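Phenolic acid decarboxylase (Sedimentibacter hydroxybenzoicus, PDB 7AE5) catalyses the reversible, non-oxidative decarboxylation of 4-hydroxybenzoate and 3,4-dihydroxybenzoate with prenylated FMN and manganese, detoxifying phenolic compounds under anaerobic conditions. Local coordinates at residues R168-A181 / Y283-D295. Residues are numbered along the deposited sequence; the frame is centred on the assembly and turned at random.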
ATOM      1  N   ARG C 168      19.967  32.477  19.524  1.00 38.16           N
ATOM      2  CA  ARG C 168      19.887  32.380  20.974  1.00 37.52           C
ATOM      3  C   ARG C 168      21.231  32.732  21.601  1.00 36.83           C
ATOM      4  O   ARG C 168      22.294  32.334  21.111  1.00 37.82           O
ATOM      5  CB  ARG C 168      19.432  30.982  21.396  1.00 38.73           C
ATOM      6  CG  ARG C 168      20.465  29.881  21.238  1.00 40.93           C
ATOM      7  CD  ARG C 168      19.794  28.524  21.254  1.00 42.88           C
ATOM      8  NE  ARG C 168      20.739  27.446  21.510  1.00 45.56           N
ATOM      9  CZ  ARG C 168      20.618  26.219  21.025  1.00 46.77           C
ATOM     10  NH1 ARG C 168      19.607  25.884  20.240  1.00 45.99           N
ATOM     11  NH2 ARG C 168      21.532  25.304  21.337  1.00 48.97           N
ATOM     12  N   ILE C 169      21.178  33.503  22.682  1.00 46.91           N
ATOM     13  CA  ILE C 169      22.361  34.065  23.320  1.00 47.00           C
ATOM     14  C   ILE C 169      22.373  33.585  24.763  1.00 49.96           C
ATOM     15  O   ILE C 169      21.577  34.055  25.587  1.00 50.30           O
ATOM     16  CB  ILE C 169      22.368  35.599  23.247  1.00 44.52           C
ATOM     17  CG1 ILE C 169      22.368  36.068  21.791  1.00 43.42           C
ATOM     18  CG2 ILE C 169      23.562  36.166  23.985  1.00 44.66           C
ATOM     19  CD1 ILE C 169      23.625  35.711  21.032  1.00 44.42           C
ATOM     20  N   GLN C 170      23.267  32.649  25.076  1.00 40.82           N
ATOM     21  CA  GLN C 170      23.421  32.162  26.441  1.00 43.85           C
ATOM     22  C   GLN C 170      24.422  33.042  27.178  1.00 42.49           C
ATOM     23  O   GLN C 170      25.567  33.187  26.740  1.00 41.29           O
ATOM     24  CB  GLN C 170      23.886  30.708  26.476  1.00 47.40           C
ATOM     25  CG  GLN C 170      24.040  30.182  27.899  1.00 50.38           C
ATOM     26  CD  GLN C 170      24.556  28.760  27.961  1.00 53.18           C
ATOM     27  OE1 GLN C 170      24.621  28.066  26.949  1.00 52.93           O
ATOM     28  NE2 GLN C 170      24.926  28.319  29.158  1.00 56.25           N
ATOM     29  N   VAL C 171      23.992  33.614  28.299  1.00 38.84           N
ATOM     30  CA  VAL C 171      24.893  34.394  29.137  1.00 40.13           C
ATOM     31  C   VAL C 171      25.877  33.444  29.806  1.00 41.30           C
ATOM     32  O   VAL C 171      25.482  32.547  30.561  1.00 44.40           O
ATOM     33  CB  VAL C 171      24.111  35.210  30.174  1.00 41.62           C
ATOM     34  CG1 VAL C 171      25.066  35.939  31.109  1.00 43.69           C
ATOM     35  CG2 VAL C 171      23.179  36.190  29.480  1.00 40.97           C
ATOM     36  N   LYS C 172      27.166  33.627  29.521  1.00 44.02           N
ATOM     37  CA  LYS C 172      28.216  32.822  30.132  1.00 46.59           C
ATOM     38  C   LYS C 172      28.879  33.508  31.316  1.00 48.20           C
ATOM     39  O   LYS C 172      29.309  32.825  32.251  1.00 51.76           O
ATOM     40  CB  LYS C 172      29.286  32.466  29.093  1.00 44.83           C
ATOM     41  CG  LYS C 172      28.780  31.595  27.953  1.00 44.58           C
ATOM     42  CD  LYS C 172      28.291  30.249  28.465  1.00 48.06           C
ATOM     43  CE  LYS C 172      28.306  29.199  27.366  1.00 48.43           C
ATOM     44  NZ  LYS C 172      29.678  28.689  27.095  1.00 48.87           N
ATOM     45  N   ASP C 173      28.967  34.833  31.300  1.00 56.40           N
ATOM     46  CA  ASP C 173      29.553  35.603  32.390  1.00 58.14           C
ATOM     47  C   ASP C 173      28.983  37.018  32.317  1.00 56.54           C
ATOM     48  O   ASP C 173      28.103  37.305  31.498  1.00 54.30           O
ATOM     49  CB  ASP C 173      31.085  35.576  32.312  1.00 57.40           C
ATOM     50  CG  ASP C 173      31.747  35.934  33.631  1.00 60.23           C
ATOM     51  OD1 ASP C 173      31.085  36.571  34.477  1.00 62.27           O
ATOM     52  OD2 ASP C 173      32.928  35.575  33.822  1.00 60.77           O
ATOM     53  N   ARG C 174      29.483  37.906  33.181  1.00 63.25           N
ATOM     54  CA  ARG C 174      29.010  39.286  33.192  1.00 62.49           C
ATOM     55  C   ARG C 174      29.296  40.009  31.881  1.00 58.49           C
ATOM     56  O   ARG C 174      28.585  40.961  31.543  1.00 58.24           O
ATOM     57  CB  ARG C 174      29.644  40.051  34.357  1.00 65.12           C
ATOM     58  N   ASP C 175      30.313  39.573  31.132  1.00 58.93           N
ATOM     59  CA  ASP C 175      30.667  40.224  29.876  1.00 57.93           C
ATOM     60  C   ASP C 175      30.924  39.221  28.755  1.00 55.30           C
ATOM     61  O   ASP C 175      31.631  39.546  27.796  1.00 55.30           O
ATOM     62  CB  ASP C 175      31.900  41.116  30.068  1.00 61.25           C
ATOM     63  CG  ASP C 175      33.151  40.318  30.384  1.00 62.57           C
ATOM     64  OD1 ASP C 175      33.055  39.365  31.186  1.00 62.60           O
ATOM     65  OD2 ASP C 175      34.231  40.650  29.849  1.00 64.04           O
ATOM     66  N   ARG C 176      30.368  38.015  28.850  1.00 58.02           N
ATOM     67  CA  ARG C 176      30.604  36.968  27.868  1.00 57.62           C
ATOM     68  C   ARG C 176      29.308  36.218  27.611  1.00 57.68           C
ATOM     69  O   ARG C 176      28.527  35.981  28.538  1.00 59.31           O
ATOM     70  CB  ARG C 176      31.673  35.982  28.345  1.00 59.81           C
ATOM     71  CG  ARG C 176      33.085  36.539  28.400  1.00 60.01           C
ATOM     72  CD  ARG C 176      34.121  35.474  28.038  1.00 61.60           C
ATOM     73  NE  ARG C 176      33.656  34.113  28.300  1.00 63.33           N
ATOM     74  CZ  ARG C 176      33.493  33.582  29.506  1.00 65.53           C
ATOM     75  NH1 ARG C 176      33.780  34.260  30.606  1.00 66.40           N
ATOM     76  NH2 ARG C 176      33.029  32.340  29.610  1.00 67.49           N
ATOM     77  N   VAL C 177      29.090  35.835  26.353  1.00 50.80           N
ATOM     78  CA  VAL C 177      27.897  35.102  25.956  1.00 51.09           C
ATOM     79  C   VAL C 177      28.282  34.020  24.957  1.00 52.64           C
ATOM     80  O   VAL C 177      29.300  34.111  24.268  1.00 53.02           O
ATOM     81  CB  VAL C 177      26.815  36.018  25.341  1.00 48.79           C
ATOM     82  CG1 VAL C 177      26.249  36.967  26.387  1.00 48.62           C
ATOM     83  CG2 VAL C 177      27.375  36.786  24.152  1.00 47.39           C
ATOM     84  N   GLY C 178      27.444  32.981  24.889  1.00 47.30           N
ATOM     85  CA  GLY C 178      27.580  31.975  23.861  1.00 49.81           C
ATOM     86  C   GLY C 178      26.699  32.263  22.656  1.00 49.17           C
ATOM     87  O   GLY C 178      25.737  33.025  22.732  1.00 46.05           O
ATOM     88  N   ILE C 179      27.040  31.641  21.527  1.00 56.08           N
ATOM     89  CA  ILE C 179      26.304  31.850  20.285  1.00 53.83           C
ATOM     90  C   ILE C 179      26.574  30.673  19.358  1.00 56.81           C
ATOM     91  O   ILE C 179      27.597  29.993  19.472  1.00 60.15           O
ATOM     92  CB  ILE C 179      26.690  33.205  19.633  1.00 51.87           C
ATOM     93  CG1 ILE C 179      25.580  33.690  18.700  1.00 50.18           C
ATOM     94  CG2 ILE C 179      28.019  33.093  18.895  1.00 55.38           C
ATOM     95  CD1 ILE C 179      25.874  35.023  18.048  1.00 49.96           C
ATOM     96  N   GLN C 180      25.641  30.423  18.438  1.00 62.44           N
ATOM     97  CA  GLN C 180      25.713  29.304  17.499  1.00 65.41           C
ATOM     98  C   GLN C 180      26.284  29.816  16.182  1.00 68.30           C
ATOM     99  O   GLN C 180      25.548  30.330  15.338  1.00 68.41           O
ATOM    100  CB  GLN C 180      24.335  28.688  17.289  1.00 64.21           C
ATOM    101  CG  GLN C 180      23.783  27.944  18.485  1.00 63.16           C
ATOM    102  CD  GLN C 180      22.469  27.263  18.169  1.00 62.69           C
ATOM    103  OE1 GLN C 180      21.506  27.912  17.759  1.00 61.04           O
ATOM    104  NE2 GLN C 180      22.422  25.948  18.347  1.00 64.38           N
ATOM    105  N   ALA C 181      27.593  29.636  15.993  1.00 57.09           N
ATOM    106  CA  ALA C 181      28.283  30.284  14.879  1.00 60.99           C
ATOM    107  C   ALA C 181      27.890  29.688  13.531  1.00 65.97           C
ATOM    108  O   ALA C 181      27.733  30.423  12.548  1.00 69.12           O
ATOM    109  CB  ALA C 181      29.793  30.192  15.084  1.00 64.20           C
ATOM    110  N   TYR C 283      14.092  20.386  23.872  1.00 35.22           N
ATOM    111  CA  TYR C 283      15.403  20.923  24.199  1.00 35.64           C
ATOM    112  C   TYR C 283      16.431  20.520  23.152  1.00 35.66           C
ATOM    113  O   TYR C 283      16.455  19.375  22.689  1.00 34.74           O
ATOM    114  CB  TYR C 283      15.863  20.425  25.569  1.00 34.76           C
ATOM    115  CG  TYR C 283      15.193  21.088  26.748  1.00 34.84           C
ATOM    116  CD1 TYR C 283      15.584  22.355  27.172  1.00 35.54           C
ATOM    117  CD2 TYR C 283      14.187  20.440  27.453  1.00 34.10           C
ATOM    118  CE1 TYR C 283      14.980  22.962  28.255  1.00 35.38           C
ATOM    119  CE2 TYR C 283      13.579  21.038  28.537  1.00 34.08           C
ATOM    120  CZ  TYR C 283      13.978  22.300  28.934  1.00 34.64           C
ATOM    121  OH  TYR C 283      13.374  22.896  30.014  1.00 34.45           O
ATOM    122  N   SER C 284      17.290  21.468  22.787  1.00 44.29           N
ATOM    123  CA  SER C 284      18.470  21.139  22.008  1.00 44.41           C
ATOM    124  C   SER C 284      19.452  20.342  22.863  1.00 43.45           C
ATOM    125  O   SER C 284      19.262  20.144  24.067  1.00 42.77           O
ATOM    126  CB  SER C 284      19.147  22.406  21.488  1.00 45.88           C
ATOM    127  OG  SER C 284      20.082  22.902  22.431  1.00 46.02           O
ATOM    128  N   GLY C 285      20.521  19.884  22.226  1.00 56.94           N
ATOM    129  CA  GLY C 285      21.596  19.250  22.951  1.00 56.11           C
ATOM    130  C   GLY C 285      22.665  20.240  23.368  1.00 57.01           C
ATOM    131  O   GLY C 285      22.793  21.325  22.805  1.00 58.34           O
ATOM    132  N   ALA C 286      23.431  19.860  24.387  1.00 48.43           N
ATOM    133  CA  ALA C 286      24.571  20.661  24.805  1.00 49.09           C
ATOM    134  C   ALA C 286      25.740  20.394  23.867  1.00 49.48           C
ATOM    135  O   ALA C 286      26.108  19.238  23.632  1.00 48.49           O
ATOM    136  CB  ALA C 286      24.952  20.341  26.249  1.00 48.03           C
ATOM    137  N   ARG C 287      26.309  21.463  23.311  1.00 56.19           N
ATOM    138  CA  ARG C 287      27.408  21.348  22.365  1.00 56.82           C
ATOM    139  C   ARG C 287      28.482  22.367  22.714  1.00 57.79           C
ATOM    140  O   ARG C 287      28.241  23.332  23.443  1.00 58.17           O
ATOM    141  CB  ARG C 287      26.941  21.557  20.918  1.00 57.86           C
ATOM    142  CG  ARG C 287      25.921  20.535  20.440  1.00 56.89           C
ATOM    143  CD  ARG C 287      26.578  19.390  19.684  1.00 56.20           C
ATOM    144  NE  ARG C 287      25.594  18.429  19.195  1.00 55.18           N
ATOM    145  CZ  ARG C 287      25.032  17.484  19.936  1.00 53.60           C
ATOM    146  NH1 ARG C 287      25.346  17.326  21.211  1.00 52.84           N
ATOM    147  NH2 ARG C 287      24.131  16.676  19.382  1.00 52.75           N
ATOM    148  N   LEU C 288      29.679  22.138  22.181  1.00 45.73           N
ATOM    149  CA  LEU C 288      30.791  23.071  22.346  1.00 46.76           C
ATOM    150  C   LEU C 288      30.672  24.135  21.265  1.00 48.55           C
ATOM    151  O   LEU C 288      31.052  23.915  20.112  1.00 49.33           O
ATOM    152  CB  LEU C 288      32.128  22.342  22.270  1.00 46.36           C
ATOM    153  CG  LEU C 288      32.473  21.438  23.454  1.00 44.67           C
ATOM    154  CD1 LEU C 288      33.615  20.503  23.090  1.00 44.14           C
ATOM    155  CD2 LEU C 288      32.825  22.273  24.673  1.00 44.72           C
ATOM    156  N   GLN C 289      30.138  25.293  21.634  1.00 51.46           N
ATOM    157  CA  GLN C 289      29.849  26.364  20.694  1.00 53.04           C
ATOM    158  C   GLN C 289      30.741  27.566  20.982  1.00 54.01           C
ATOM    159  O   GLN C 289      31.599  27.543  21.869  1.00 53.49           O
ATOM    160  CB  GLN C 289      28.366  26.735  20.750  1.00 52.90           C
ATOM    161  CG  GLN C 289      27.453  25.520  20.772  1.00 51.65           C
ATOM    162  CD  GLN C 289      26.545  25.430  19.559  1.00 52.25           C
ATOM    163  OE1 GLN C 289      26.931  25.788  18.445  1.00 53.55           O
ATOM    164  NE2 GLN C 289      25.332  24.930  19.769  1.00 51.34           N
ATOM    165  N   CYS C 290      30.527  28.630  20.220  1.00 66.24           N
ATOM    166  CA  CYS C 290      31.400  29.788  20.274  1.00 67.23           C
ATOM    167  C   CYS C 290      30.967  30.740  21.376  1.00 66.74           C
ATOM    168  O   CYS C 290      29.795  30.783  21.761  1.00 66.10           O
ATOM    169  CB  CYS C 290      31.393  30.528  18.939  1.00 68.85           C
ATOM    170  SG  CYS C 290      32.352  29.732  17.654  1.00 69.88           S
ATOM    171  N   GLU C 291      31.925  31.516  21.875  1.00 62.30           N
ATOM    172  CA  GLU C 291      31.638  32.595  22.805  1.00 62.00           C
ATOM    173  C   GLU C 291      31.968  33.955  22.202  1.00 63.19           C
ATOM    174  O   GLU C 291      32.832  34.091  21.329  1.00 64.22           O
ATOM    175  CB  GLU C 291      32.394  32.440  24.128  1.00 61.08           C
ATOM    176  CG  GLU C 291      31.888  31.334  25.025  1.00 59.65           C
ATOM    177  CD  GLU C 291      32.423  31.457  26.443  1.00 58.75           C
ATOM    178  OE1 GLU C 291      33.119  32.453  26.733  1.00 59.28           O
ATOM    179  OE2 GLU C 291      32.122  30.575  27.276  1.00 57.52           O
ATOM    180  N   VAL C 292      31.248  34.959  22.690  1.00 52.26           N
ATOM    181  CA  VAL C 292      31.415  36.344  22.277  1.00 53.11           C
ATOM    182  C   VAL C 292      31.808  37.155  23.502  1.00 52.54           C
ATOM    183  O   VAL C 292      31.141  37.082  24.541  1.00 51.55           O
ATOM    184  CB  VAL C 292      30.127  36.903  21.639  1.00 53.38           C
ATOM    185  CG1 VAL C 292      30.281  38.391  21.294  1.00 54.04           C
ATOM    186  CG2 VAL C 292      29.746  36.099  20.409  1.00 53.96           C
ATOM    187  N   LYS C 293      32.890  37.917  23.386  1.00 62.03           N
ATOM    188  CA  LYS C 293      33.229  38.902  24.400  1.00 61.62           C
ATOM    189  C   LYS C 293      32.487  40.191  24.087  1.00 61.91           C
ATOM    190  O   LYS C 293      32.391  40.596  22.927  1.00 62.78           O
ATOM    191  CB  LYS C 293      34.737  39.156  24.452  1.00 62.09           C
ATOM    192  CG  LYS C 293      35.191  39.874  25.712  1.00 61.45           C
ATOM    193  CD  LYS C 293      36.698  40.049  25.736  1.00 61.89           C
ATOM    194  CE  LYS C 293      37.283  39.593  27.062  1.00 60.96           C
ATOM    195  NZ  LYS C 293      36.791  40.409  28.208  1.00 60.18           N
ATOM    196  N   ILE C 294      31.944  40.819  25.121  1.00 52.36           N
ATOM    197  CA  ILE C 294      31.157  42.036  24.969  1.00 52.41           C
ATOM    198  C   ILE C 294      32.059  43.205  25.343  1.00 53.11           C
ATOM    199  O   ILE C 294      32.432  43.369  26.509  1.00 53.31           O
ATOM    200  CB  ILE C 294      29.883  41.988  25.821  1.00 51.43           C
ATOM    201  CG1 ILE C 294      28.834  41.126  25.115  1.00 51.49           C
ATOM    202  CG2 ILE C 294      29.333  43.388  26.055  1.00 52.41           C
ATOM    203  CD1 ILE C 294      27.587  40.896  25.920  1.00 50.53           C
ATOM    204  N   ASP C 295      32.432  44.005  24.342  1.00 65.24           N
ATOM    205  CA  ASP C 295      33.402  45.078  24.527  1.00 65.62           C
ATOM    206  C   ASP C 295      32.765  46.399  24.939  1.00 66.87           C
ATOM    207  O   ASP C 295      33.423  47.212  25.599  1.00 68.07           O
ATOM    208  CB  ASP C 295      34.208  45.288  23.242  1.00 66.62           C
ATOM    209  CG  ASP C 295      34.959  44.042  22.813  1.00 67.08           C
ATOM    210  OD1 ASP C 295      35.901  43.639  23.526  1.00 66.86           O
ATOM    211  OD2 ASP C 295      34.608  43.468  21.760  1.00 67.67           O
TER
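The antiparallel sheet of the UbiD-family flavin-binding domain is knitted here by the second arm of a β-hairpin, strand 176-179, lying against strand 287-295, with Val177-Val292 and Ile179-Cys290 as hydrogen-bonded pairs. Val177 O takes the N-H of Val292 at 2.6 Å, and Val177 N gives back to Val292 O; further along, Ile179 N reaches Cys290 O at 2.9 Å, while the return bond is weak. Where the hairpin turns, Asp175 O receives the N-H of Ile294. On the sheet face of Arg176 and Glu291 sits a largely buried salt-bridge network. The guanidinium of Arg176 meets the carboxylate of Glu291 edge-on, the two planes 17° apart; NH2 points at the syn lone pair of OE2 (3.1 Å), and NE faces OE1. Lys172 comes in at about a right angle, its chain bent at chi2 (-62°) and chi4 (77°), and brings NZ to the anti side of the same Glu291 OE2 (3.1 Å), an oxygen also bonded by Thr271. With Lys172 replaced by an alanine, OE2 of the buried Glu291 would probably lose its anti-side cation and rely on Arg176 alone for charge compensation. Asp173 extends the network from Arg176 to Arg12 of a neighbouring ShdD subunit. The other face is apolar: Val177 CG2 rests on Val292 CB, Ile179 CG2 touches Val292 CG2 at 3.8 Å, and Ile265 of strand 259-265 adds to the packing. Toward the predicted flavin site, Arg168, salt-bridged through NE to Glu273, extends NH2 to 3.0 Å from Ser284 OG, close to the predicted proton donor Glu278. At the far end, Lys293 NZ forms a salt bridge with Asp175 OD2 at 3.1 Å, approaching nearly in line with its C-O bond.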